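Long-range contacts in nucleotide-binding protein, universal stress protein UspA family (Lactobacillus plantarum, PDB 3S3T), which binds ATP as a member of the universal stress protein UspA family, although its cellular role has not been established: residues L9-S14 / I112-T117; L39-D44 / G93-T98; H66-M71 / T88-G93. One frame throughout, in Å; residues are numbered along the deposited sequence. Where two conformers were deposited one is given.

Contact 1 of 3, residues L9-S14 / I112-T117; sequences LVPVDS and IVLGAT. With ATP (adenosine-5'-triphosphate), chain I.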
loop_
_atom_site.group_PDB
_atom_site.type_symbol
_atom_site.label_atom_id
_atom_site.label_comp_id
_atom_site.label_asym_id
_atom_site.label_seq_id
_atom_site.Cartn_x
_atom_site.Cartn_y
_atom_site.Cartn_z
ATOM N N LEU A 9 6.634 22.173 2.145
ATOM C CA LEU A 9 5.524 22.104 1.227
ATOM C C LEU A 9 4.353 21.493 1.974
ATOM O O LEU A 9 4.504 20.474 2.670
ATOM C CB LEU A 9 5.860 21.221 0.011
ATOM C CG LEU A 9 4.766 21.116 -1.066
ATOM C CD1 LEU A 9 4.430 22.439 -1.737
ATOM C CD2 LEU A 9 5.227 20.130 -2.116
ATOM N N VAL A 10 3.207 22.154 1.893
ATOM C CA VAL A 10 1.983 21.620 2.449
ATOM C C VAL A 10 0.914 21.559 1.337
ATOM O O VAL A 10 0.264 22.540 1.037
ATOM C CB VAL A 10 1.499 22.343 3.720
ATOM C CG1 VAL A 10 1.293 23.856 3.526
ATOM C CG2 VAL A 10 0.233 21.643 4.227
ATOM N N PRO A 11 0.776 20.382 0.699
ATOM C CA PRO A 11 -0.294 20.237 -0.268
ATOM C C PRO A 11 -1.635 20.215 0.469
ATOM O O PRO A 11 -1.791 19.469 1.446
ATOM C CB PRO A 11 0.040 18.908 -0.972
ATOM C CG PRO A 11 1.468 18.647 -0.675
ATOM C CD PRO A 11 1.640 19.201 0.723
ATOM N N VAL A 12 -2.588 21.023 0.017
ATOM C CA VAL A 12 -3.931 20.967 0.569
ATOM C C VAL A 12 -5.012 20.706 -0.481
ATOM O O VAL A 12 -4.950 21.225 -1.593
ATOM C CB VAL A 12 -4.290 22.307 1.268
ATOM C CG1 VAL A 12 -3.479 22.493 2.532
ATOM C CG2 VAL A 12 -4.060 23.461 0.307
ATOM N N ASP A 13 -6.025 19.924 -0.105
ATOM C CA ASP A 13 -7.306 19.906 -0.832
ATOM C C ASP A 13 -8.253 20.773 -0.024
ATOM O O ASP A 13 -7.789 21.627 0.761
ATOM C CB ASP A 13 -7.841 18.481 -1.069
ATOM C CG ASP A 13 -8.044 17.717 0.210
ATOM O OD1 ASP A 13 -8.128 18.362 1.259
ATOM O OD2 ASP A 13 -8.148 16.495 0.156
ATOM N N SER A 14 -9.563 20.574 -0.186
ATOM C CA SER A 14 -10.510 21.445 0.436
ATOM C C SER A 14 -11.030 20.844 1.722
ATOM O O SER A 14 -12.004 21.346 2.274
ATOM C CB SER A 14 -11.671 21.771 -0.531
ATOM O OG SER A 14 -12.358 20.573 -0.875
ATOM N N ILE A 112 7.481 17.627 3.343
ATOM C CA ILE A 112 6.120 17.749 2.844
ATOM C C ILE A 112 5.198 17.408 4.009
ATOM O O ILE A 112 5.428 16.399 4.712
ATOM C CB ILE A 112 5.862 16.784 1.672
ATOM C CG1 ILE A 112 6.836 17.016 0.496
ATOM C CG2 ILE A 112 4.387 16.939 1.185
ATOM C CD1 ILE A 112 6.638 16.019 -0.720
ATOM N N VAL A 113 4.197 18.272 4.252
ATOM C CA VAL A 113 3.234 18.089 5.317
ATOM C C VAL A 113 1.884 17.718 4.678
ATOM O O VAL A 113 1.408 18.400 3.806
ATOM C CB VAL A 113 3.119 19.370 6.192
ATOM C CG1 VAL A 113 2.077 19.190 7.282
ATOM C CG2 VAL A 113 4.514 19.762 6.802
ATOM N N LEU A 114 1.282 16.635 5.122
ATOM C CA LEU A 114 0.021 16.109 4.521
ATOM C C LEU A 114 -0.992 15.776 5.577
ATOM O O LEU A 114 -0.651 15.290 6.666
ATOM C CB LEU A 114 0.309 14.802 3.725
ATOM C CG LEU A 114 1.150 14.924 2.453
ATOM C CD1 LEU A 114 1.751 13.570 2.074
ATOM C CD2 LEU A 114 0.376 15.542 1.255
ATOM N N GLY A 115 -2.271 15.942 5.256
ATOM C CA GLY A 115 -3.307 15.357 6.088
ATOM C C GLY A 115 -3.323 13.866 5.868
ATOM O O GLY A 115 -3.024 13.377 4.780
ATOM N N ALA A 116 -3.711 13.103 6.866
ATOM C CA ALA A 116 -3.844 11.661 6.654
ATOM C C ALA A 116 -4.916 11.301 5.586
ATOM O O ALA A 116 -4.693 10.415 4.756
ATOM C CB ALA A 116 -4.161 10.984 7.954
ATOM N N THR A 117 -6.058 11.984 5.640
ATOM C CA THR A 117 -7.176 11.730 4.738
ATOM C C THR A 117 -7.553 13.072 4.128
ATOM O O THR A 117 -6.945 14.109 4.467
ATOM C CB THR A 117 -8.368 11.115 5.459
ATOM O OG1 THR A 117 -8.768 11.967 6.525
ATOM C CG2 THR A 117 -7.995 9.758 6.047
HETATM P PG ATP I . -8.592 8.963 -1.600
HETATM O O1G ATP I . -8.380 10.109 -2.561
HETATM O O2G ATP I . -9.938 8.325 -1.763
HETATM O O3G ATP I . -7.515 7.886 -1.592
HETATM P PB ATP I . -8.894 10.988 0.502
HETATM O O1B ATP I . -9.679 10.854 1.775
HETATM O O2B ATP I . -9.384 11.938 -0.536
HETATM O O3B ATP I . -8.698 9.515 -0.087
HETATM P PA ATP I . -6.171 11.931 0.123
HETATM O O1A ATP I . -6.561 12.360 -1.257
HETATM O O2A ATP I . -5.037 10.993 0.197
HETATM O O3A ATP I . -7.380 11.337 0.966
HETATM O "O5'" ATP I . -5.800 13.317 0.921
HETATM C "C5'" ATP I . -4.827 13.274 1.963
HETATM C "C4'" ATP I . -4.035 14.585 1.998
HETATM O "O4'" ATP I . -3.451 14.696 0.705
HETATM C "C3'" ATP I . -4.892 15.829 2.161
HETATM O "O3'" ATP I . -5.193 16.118 3.517
HETATM C "C2'" ATP I . -4.009 16.831 1.460
HETATM O "O2'" ATP I . -2.983 17.189 2.376
HETATM C "C1'" ATP I . -3.418 16.053 0.292
HETATM N N9 ATP I . -4.180 16.249 -0.939
HETATM C C8 ATP I . -5.210 15.481 -1.410
HETATM N N7 ATP I . -5.695 15.984 -2.568
HETATM C C5 ATP I . -4.966 17.075 -2.829
HETATM C C6 ATP I . -4.974 18.086 -3.881
HETATM N N6 ATP I . -5.874 17.971 -4.878
HETATM N N1 ATP I . -4.048 19.107 -3.818
HETATM C C2 ATP I . -3.177 19.166 -2.798
HETATM N N3 ATP I . -3.133 18.306 -1.771
HETATM C C4 ATP I . -3.989 17.260 -1.760
#

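Contact 2 of 3, residues L39-D44 / G93-T98; sequences LYVVDD and GIPKHT. With ATP (adenosine-5'-triphosphate), chain I; ATP (adenosine-5'-triphosphate), chain O.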
loop_
_atom_site.group_PDB
_atom_site.type_symbol
_atom_site.label_atom_id
_atom_site.label_comp_id
_atom_site.label_asym_id
_atom_site.label_seq_id
_atom_site.Cartn_x
_atom_site.Cartn_y
_atom_site.Cartn_z
ATOM N N LEU A 39 0.101 24.286 -1.550
ATOM C CA LEU A 39 -0.157 23.892 -2.937
ATOM C C LEU A 39 -1.514 23.201 -3.028
ATOM O O LEU A 39 -1.705 22.176 -2.397
ATOM C CB LEU A 39 0.919 22.937 -3.434
ATOM C CG LEU A 39 0.690 22.177 -4.759
ATOM C CD1 LEU A 39 0.579 23.155 -6.023
ATOM C CD2 LEU A 39 1.787 21.200 -4.949
ATOM N N TYR A 40 -2.447 23.774 -3.782
ATOM C CA TYR A 40 -3.703 23.077 -4.130
ATOM C C TYR A 40 -3.645 22.597 -5.567
ATOM O O TYR A 40 -3.414 23.394 -6.489
ATOM C CB TYR A 40 -4.887 24.037 -3.960
ATOM C CG TYR A 40 -6.261 23.411 -4.141
ATOM C CD1 TYR A 40 -6.751 23.074 -5.404
ATOM C CD2 TYR A 40 -7.088 23.171 -3.038
ATOM C CE1 TYR A 40 -8.001 22.472 -5.549
ATOM C CE2 TYR A 40 -8.372 22.614 -3.190
ATOM C CZ TYR A 40 -8.806 22.262 -4.407
ATOM O OH TYR A 40 -10.055 21.717 -4.494
ATOM N N VAL A 41 -3.872 21.307 -5.785
ATOM C CA VAL A 41 -3.927 20.789 -7.142
ATOM C C VAL A 41 -5.351 20.564 -7.629
ATOM O O VAL A 41 -6.105 19.781 -7.049
ATOM C CB VAL A 41 -3.111 19.495 -7.308
ATOM C CG1 VAL A 41 -2.989 19.139 -8.837
ATOM C CG2 VAL A 41 -1.714 19.667 -6.729
ATOM N N VAL A 42 -5.707 21.255 -8.719
ATOM C CA VAL A 42 -7.005 21.070 -9.376
ATOM C C VAL A 42 -6.915 19.819 -10.267
ATOM O O VAL A 42 -6.201 19.799 -11.289
ATOM C CB VAL A 42 -7.386 22.291 -10.245
ATOM C CG1 VAL A 42 -8.713 22.073 -10.923
ATOM C CG2 VAL A 42 -7.385 23.587 -9.461
ATOM N N ASP A 43 -7.656 18.777 -9.916
ATOM C CA ASP A 43 -7.558 17.525 -10.663
ATOM C C ASP A 43 -8.242 17.699 -12.006
ATOM O O ASP A 43 -9.458 17.845 -12.068
ATOM C CB ASP A 43 -8.223 16.386 -9.891
ATOM C CG ASP A 43 -7.971 15.024 -10.519
ATOM O OD1 ASP A 43 -7.704 14.903 -11.726
ATOM O OD2 ASP A 43 -8.032 14.062 -9.759
ATOM N N ASP A 44 -7.460 17.640 -13.068
ATOM C CA ASP A 44 -7.938 17.847 -14.411
ATOM C C ASP A 44 -8.030 16.550 -15.227
ATOM O O ASP A 44 -8.065 16.611 -16.444
ATOM C CB ASP A 44 -7.058 18.882 -15.139
ATOM C CG ASP A 44 -5.641 18.410 -15.393
ATOM O OD1 ASP A 44 -5.270 17.265 -15.037
ATOM O OD2 ASP A 44 -4.890 19.218 -15.994
ATOM N N GLY A 93 -3.465 19.257 -12.555
ATOM C CA GLY A 93 -2.853 17.968 -12.929
ATOM C C GLY A 93 -3.457 16.901 -12.056
ATOM O O GLY A 93 -4.484 17.135 -11.389
ATOM N N ILE A 94 -2.819 15.735 -12.070
ATOM C CA ILE A 94 -3.213 14.622 -11.235
ATOM C C ILE A 94 -2.558 14.920 -9.899
ATOM O O ILE A 94 -1.351 15.068 -9.842
ATOM C CB ILE A 94 -2.711 13.286 -11.876
ATOM C CG1 ILE A 94 -3.345 13.117 -13.265
ATOM C CG2 ILE A 94 -3.013 12.127 -10.986
ATOM C CD1 ILE A 94 -3.031 11.848 -14.003
ATOM N N PRO A 95 -3.339 15.015 -8.801
ATOM C CA PRO A 95 -2.772 15.562 -7.575
ATOM C C PRO A 95 -1.491 14.919 -7.022
ATOM O O PRO A 95 -0.517 15.626 -6.749
ATOM C CB PRO A 95 -3.927 15.434 -6.611
ATOM C CG PRO A 95 -5.098 15.817 -7.482
ATOM C CD PRO A 95 -4.818 15.053 -8.761
ATOM N N LYS A 96 -1.517 13.619 -6.816
ATOM C CA LYS A 96 -0.350 12.916 -6.237
ATOM C C LYS A 96 0.928 13.016 -7.118
ATOM O O LYS A 96 2.040 13.197 -6.592
ATOM C CB LYS A 96 -0.724 11.483 -5.873
ATOM C CG LYS A 96 -0.960 10.509 -7.006
ATOM C CD LYS A 96 -1.660 9.214 -6.475
ATOM C CE LYS A 96 -1.930 8.231 -7.601
ATOM N NZ LYS A 96 -2.851 7.119 -7.181
ATOM N N HIS A 97 0.745 12.985 -8.438
ATOM C CA HIS A 97 1.843 13.207 -9.376
ATOM C C HIS A 97 2.389 14.613 -9.280
ATOM O O HIS A 97 3.603 14.802 -9.292
ATOM C CB HIS A 97 1.410 12.997 -10.817
ATOM C CG HIS A 97 0.832 11.638 -11.095
ATOM N ND1 HIS A 97 0.296 11.304 -12.321
ATOM C CD2 HIS A 97 0.701 10.541 -10.318
ATOM C CE1 HIS A 97 -0.147 10.059 -12.282
ATOM N NE2 HIS A 97 0.078 9.573 -11.077
ATOM N N THR A 98 1.481 15.590 -9.197
ATOM C CA THR A 98 1.865 16.978 -9.206
ATOM C C THR A 98 2.655 17.346 -7.958
ATOM O O THR A 98 3.585 18.148 -8.026
ATOM C CB THR A 98 0.621 17.891 -9.393
ATOM O OG1 THR A 98 -0.046 17.535 -10.622
ATOM C CG2 THR A 98 1.018 19.379 -9.427
HETATM P PG ATP I . -8.592 8.963 -1.600
HETATM O O1G ATP I . -8.380 10.109 -2.561
HETATM O O2G ATP I . -9.938 8.325 -1.763
HETATM O O3G ATP I . -7.515 7.886 -1.592
HETATM P PB ATP I . -8.894 10.988 0.502
HETATM O O1B ATP I . -9.679 10.854 1.775
HETATM O O2B ATP I . -9.384 11.938 -0.536
HETATM O O3B ATP I . -8.698 9.515 -0.087
HETATM P PA ATP I . -6.171 11.931 0.123
HETATM O O1A ATP I . -6.561 12.360 -1.257
HETATM O O2A ATP I . -5.037 10.993 0.197
HETATM O O3A ATP I . -7.380 11.337 0.966
HETATM O "O5'" ATP I . -5.800 13.317 0.921
HETATM C "C5'" ATP I . -4.827 13.274 1.963
HETATM C "C4'" ATP I . -4.035 14.585 1.998
HETATM O "O4'" ATP I . -3.451 14.696 0.705
HETATM C "C3'" ATP I . -4.892 15.829 2.161
HETATM O "O3'" ATP I . -5.193 16.118 3.517
HETATM C "C2'" ATP I . -4.009 16.831 1.460
HETATM O "O2'" ATP I . -2.983 17.189 2.376
HETATM C "C1'" ATP I . -3.418 16.053 0.292
HETATM N N9 ATP I . -4.180 16.249 -0.939
HETATM C C8 ATP I . -5.210 15.481 -1.410
HETATM N N7 ATP I . -5.695 15.984 -2.568
HETATM C C5 ATP I . -4.966 17.075 -2.829
HETATM C C6 ATP I . -4.974 18.086 -3.881
HETATM N N6 ATP I . -5.874 17.971 -4.878
HETATM N N1 ATP I . -4.048 19.107 -3.818
HETATM C C2 ATP I . -3.177 19.166 -2.798
HETATM N N3 ATP I . -3.133 18.306 -1.771
HETATM C C4 ATP I . -3.989 17.260 -1.760
HETATM P PG ATP O . -4.654 5.915 -9.849
HETATM O O1G ATP O . -6.150 6.149 -10.029
HETATM O O2G ATP O . -3.825 7.125 -10.179
HETATM O O3G ATP O . -4.276 5.210 -8.564
HETATM P PB ATP O . -4.763 4.240 -12.268
HETATM O O1B ATP O . -5.860 5.125 -12.796
HETATM O O2B ATP O . -3.685 4.135 -13.268
HETATM O O3B ATP O . -4.100 4.801 -10.905
HETATM P PA ATP O . -6.540 2.307 -11.087
HETATM O O1A ATP O . -6.117 1.622 -9.838
HETATM O O2A ATP O . -7.574 3.429 -11.015
HETATM O O3A ATP O . -5.196 2.761 -11.839
HETATM O "O5'" ATP O . -7.067 1.306 -12.195
HETATM C "C5'" ATP O . -6.795 -0.112 -12.126
HETATM C "C4'" ATP O . -8.062 -0.916 -12.490
HETATM O "O4'" ATP O . -9.104 -0.626 -11.586
HETATM C "C3'" ATP O . -8.615 -0.637 -13.872
HETATM O "O3'" ATP O . -7.891 -1.324 -14.890
HETATM C "C2'" ATP O . -10.037 -1.126 -13.695
HETATM O "O2'" ATP O . -10.073 -2.579 -13.850
HETATM C "C1'" ATP O . -10.373 -0.639 -12.255
HETATM N N9 ATP O . -10.970 0.705 -12.254
HETATM C C8 ATP O . -10.308 1.901 -12.160
HETATM N N7 ATP O . -11.174 2.957 -12.191
HETATM C C5 ATP O . -12.402 2.382 -12.363
HETATM C C6 ATP O . -13.789 2.856 -12.501
HETATM N N6 ATP O . -14.022 4.161 -12.517
HETATM N N1 ATP O . -14.794 1.974 -12.609
HETATM C C2 ATP O . -14.592 0.649 -12.648
HETATM N N3 ATP O . -13.353 0.143 -12.533
HETATM C C4 ATP O . -12.262 0.946 -12.410
#

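Contact 3 of 3, residues H66-M71 / T88-G93; sequences HAKDAM and TEISYG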
loop_
_atom_site.group_PDB
_atom_site.type_symbol
_atom_site.label_atom_id
_atom_site.label_comp_id
_atom_site.label_asym_id
_atom_site.label_seq_id
_atom_site.Cartn_x
_atom_site.Cartn_y
_atom_site.Cartn_z
ATOM N N HIS A 66 -12.347 28.906 -5.745
ATOM C CA HIS A 66 -12.571 28.547 -4.350
ATOM C C HIS A 66 -11.254 28.309 -3.609
ATOM O O HIS A 66 -11.068 28.794 -2.510
ATOM C CB HIS A 66 -13.430 27.290 -4.256
ATOM C CG HIS A 66 -13.631 26.805 -2.847
ATOM N ND1 HIS A 66 -14.463 27.452 -1.947
ATOM C CD2 HIS A 66 -13.093 25.757 -2.177
ATOM C CE1 HIS A 66 -14.435 26.814 -0.789
ATOM N NE2 HIS A 66 -13.616 25.779 -0.902
ATOM N N ALA A 67 -10.384 27.516 -4.205
ATOM C CA ALA A 67 -9.034 27.306 -3.675
ATOM C C ALA A 67 -8.282 28.645 -3.450
ATOM O O ALA A 67 -7.587 28.832 -2.433
ATOM C CB ALA A 67 -8.250 26.420 -4.642
ATOM N N LYS A 68 -8.398 29.557 -4.406
ATOM C CA LYS A 68 -7.702 30.847 -4.322
ATOM C C LYS A 68 -8.219 31.641 -3.132
ATOM O O LYS A 68 -7.462 32.313 -2.448
ATOM C CB LYS A 68 -7.828 31.621 -5.647
ATOM C CG LYS A 68 -6.935 30.984 -6.761
ATOM C CD LYS A 68 -6.964 31.719 -8.148
ATOM C CE LYS A 68 -7.661 30.904 -9.275
ATOM N NZ LYS A 68 -8.937 31.533 -9.820
ATOM N N ASP A 69 -9.520 31.537 -2.866
ATOM C CA ASP A 69 -10.076 32.220 -1.705
ATOM C C ASP A 69 -9.591 31.560 -0.410
ATOM O O ASP A 69 -9.358 32.245 0.583
ATOM C CB ASP A 69 -11.613 32.269 -1.746
ATOM C CG ASP A 69 -12.176 32.934 -0.513
ATOM O OD1 ASP A 69 -12.084 34.193 -0.411
ATOM O OD2 ASP A 69 -12.646 32.187 0.380
ATOM N N ALA A 70 -9.440 30.237 -0.399
ATOM C CA ALA A 70 -8.898 29.598 0.800
ATOM C C ALA A 70 -7.417 30.020 1.037
ATOM O O ALA A 70 -6.989 30.175 2.174
ATOM C CB ALA A 70 -9.024 28.115 0.709
HETATM N N MSE A 71 -6.663 30.216 -0.047
HETATM C CA MSE A 71 -5.266 30.645 0.036
HETATM C C MSE A 71 -5.174 32.074 0.593
HETATM O O MSE A 71 -4.362 32.346 1.482
HETATM C CB MSE A 71 -4.606 30.560 -1.332
HETATM C CG MSE A 71 -4.396 29.138 -1.832
HETATM SE SE MSE A 71 -3.315 28.068 -0.583
HETATM C CE MSE A 71 -3.259 26.464 -1.658
ATOM N N THR A 88 1.676 30.685 -2.057
ATOM C CA THR A 88 0.514 29.873 -2.377
ATOM C C THR A 88 0.535 29.541 -3.867
ATOM O O THR A 88 0.897 30.389 -4.716
ATOM C CB THR A 88 -0.771 30.583 -2.010
ATOM O OG1 THR A 88 -0.909 31.805 -2.767
ATOM C CG2 THR A 88 -0.802 30.867 -0.493
ATOM N N GLU A 89 0.143 28.321 -4.193
ATOM C CA GLU A 89 0.177 27.870 -5.555
ATOM C C GLU A 89 -1.047 27.017 -5.844
ATOM O O GLU A 89 -1.390 26.116 -5.055
ATOM C CB GLU A 89 1.417 27.009 -5.748
ATOM C CG GLU A 89 1.673 26.624 -7.194
ATOM C CD GLU A 89 2.842 27.342 -7.815
ATOM O OE1 GLU A 89 3.847 27.633 -7.106
ATOM O OE2 GLU A 89 2.781 27.552 -9.049
ATOM N N ILE A 90 -1.692 27.295 -6.972
ATOM C CA ILE A 90 -2.760 26.478 -7.469
ATOM C C ILE A 90 -2.280 25.908 -8.801
ATOM O O ILE A 90 -1.916 26.657 -9.733
ATOM C CB ILE A 90 -4.064 27.300 -7.657
ATOM C CG1 ILE A 90 -4.448 28.054 -6.377
ATOM C CG2 ILE A 90 -5.190 26.424 -8.173
ATOM C CD1 ILE A 90 -4.604 27.224 -5.174
ATOM N N SER A 91 -2.223 24.582 -8.878
ATOM C CA SER A 91 -1.801 23.910 -10.099
ATOM C C SER A 91 -2.869 22.963 -10.594
ATOM O O SER A 91 -3.791 22.607 -9.846
ATOM C CB SER A 91 -0.499 23.122 -9.840
ATOM O OG SER A 91 0.587 24.011 -9.600
ATOM N N TYR A 92 -2.724 22.568 -11.855
ATOM C CA TYR A 92 -3.659 21.690 -12.561
ATOM C C TYR A 92 -2.921 20.405 -12.961
ATOM O O TYR A 92 -1.842 20.438 -13.563
ATOM C CB TYR A 92 -4.261 22.405 -13.781
ATOM C CG TYR A 92 -4.868 23.750 -13.412
ATOM C CD1 TYR A 92 -4.064 24.893 -13.284
ATOM C CD2 TYR A 92 -6.228 23.880 -13.189
ATOM C CE1 TYR A 92 -4.614 26.139 -12.923
ATOM C CE2 TYR A 92 -6.799 25.109 -12.831
ATOM C CZ TYR A 92 -5.999 26.235 -12.696
ATOM O OH TYR A 92 -6.577 27.454 -12.343
ATOM N N GLY A 93 -3.465 19.257 -12.555
ATOM C CA GLY A 93 -2.853 17.968 -12.929
ATOM C C GLY A 93 -3.457 16.901 -12.056
ATOM O O GLY A 93 -4.484 17.135 -11.389
#

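Contact 1 of 3, residues L9-S14 / I112-T117
Strands 7-11 and 111-115 lie side by side and parallel, and one backbone hydrogen bond joins the two segments: Val113 N donates a hydrogen bond to Leu9 O at 2.7 Å, the donor lying nearly along the C=O axis. The same oxygen also takes a CA-H...O contact from Ile112. Further along, Pro11 has no N-H to offer, so its CD, rather than a donor, sits 3.2 Å from Val113 O, a buried oxygen left without a hydrogen-bond partner.

Apolar contacts form on both faces. On the face of Leu9 and Ile112 the proline ring crosses Ile112 at about a right angle, CD against CG2 at 3.6 Å, while its CG meets Leu114 CD2 at 3.8 Å. On the other face Val10 turns CG2, anti to its backbone N, obliquely over Val113 CB. Branched residues and a rigid ring suit such extended positions.

Past the paired residues, the two chains hold the ribose of ATP between them. O2' donates to Pro11 O at 2.7 Å and accepts from Gly115 N, and O3' donates to Thr117 O at 2.8 Å. A side chain on Gly115 would collide with O3'. Asp13 rests CB near N7 and OD2 near C8, its OD1 hydrogen-bonded to Ser15 OG.

Neighbouring parallel strands presenting their C-terminal ends to a nucleotide characterise the Rossmann-like HUP fold; strands 35-43 and 141-145 flank this pair, and helix 16-32 covers Val10.

Contact 2 of 3, residues L39-D44 / G93-T98
Val41 reads the adenine of one ATP through its backbone: N donates to N1 at 3.0 Å, and O accepts from N6 at 2.8 Å along an almost straight N-H...O line of 173°. Lys96, extended beyond CG, carries NZ to O3G of a second ATP, the one held by the neighbouring subunit, hydrogen-bonding it at 2.8 Å. Between the segments, Gly93 N donates to Val42 O at 3.1 Å from above the carbonyl plane; the return bond from Asp44 N to Gly93 O is weak. At the helix start, Ile94 O receives both Thr98 N and Thr98 OG1.

The Val41 side chain stands toward the helix, CG1 near Gly93 O and Pro95 CA, CG2 beside Thr98 CG2. Pro95, well suited to a first helical turn, crosses Asp43 at about a right angle, its CD 3.5 Å from OD2, and lays CB and CG near N6. Asp43 OD1 is held by Ser45, and Asp44 OD1 rests against Gly93 CA, where a side chain would run into Thr98 OG1.

Main-chain pairing to both N1 and N6 is consistent with recognition of adenine, and the lysine probably offsets phosphate charge across the interface with the second subunit.

Contact 3 of 3, residues H66-M71 / T88-G93
Helix 53-78 runs nearly antiparallel to strand 87-93, at 164° between the short segments, with their axes 9.2 Å apart at closest approach. Between them Ile90 does most of the work on the strand side. Its CG1 lies beside the backbone N (chi1 -53°), and a second bend carries CD1 between Ala67 and Met71, one helical turn apart: it meets Ala67 CB and Met71 CE, each at 3.8 Å. The small alanine lets the isoleucine come close to the helix, while the CG methylene of Lys68 packs on Ile90 CG1.

Met71, here selenomethionine, leaves the helix bent at chi2 (-57°) and slides past Thr88 in the opposite direction. SE lies 3.8 Å from Thr88 CG2, and CE reaches on to Glu89 O. Thr88 keeps OG1 in the crowded position between N and carbonyl carbon, which puts its methyl group beside the selenium.

Tyr40 of the adjacent strand touches both Ala67 and Ile90, and Val12 touches Met71. Strand 35-43, helix 53-78 and strand 87-93 form a beta-alpha-beta crossover, whose helix is seated here on the edge strand. With mostly aliphatic groups and selenium supplying the contacts, cohesion rests on van der Waals packing and the exclusion of water.

In the fold
All three contacts belong to one parallel sheet, ordered 87-93, 35-43, 7-11, 111-115, 141-145, with helices on its faces. Contact 1 lies at its middle; the centre of contact 2 is about 12 Å, and that of contact 3 about 13 Å, from the centre of contact 1, and the centres of contacts 2 and 3 are about 10 Å apart. In chain order come 9-14, 39-44, 66-71, 88-93, 93-98 and 112-117, with Gly93 shared by contacts 2 and 3. Contacts 1 and 2 meet through the backbones of Val10, Val12 and Leu39, and grip the ribose and adenine of the same ATP. Contact 3 packs helix 53-78 onto the edge strand, with the side chain of Met71 about 7 Å from an ATP.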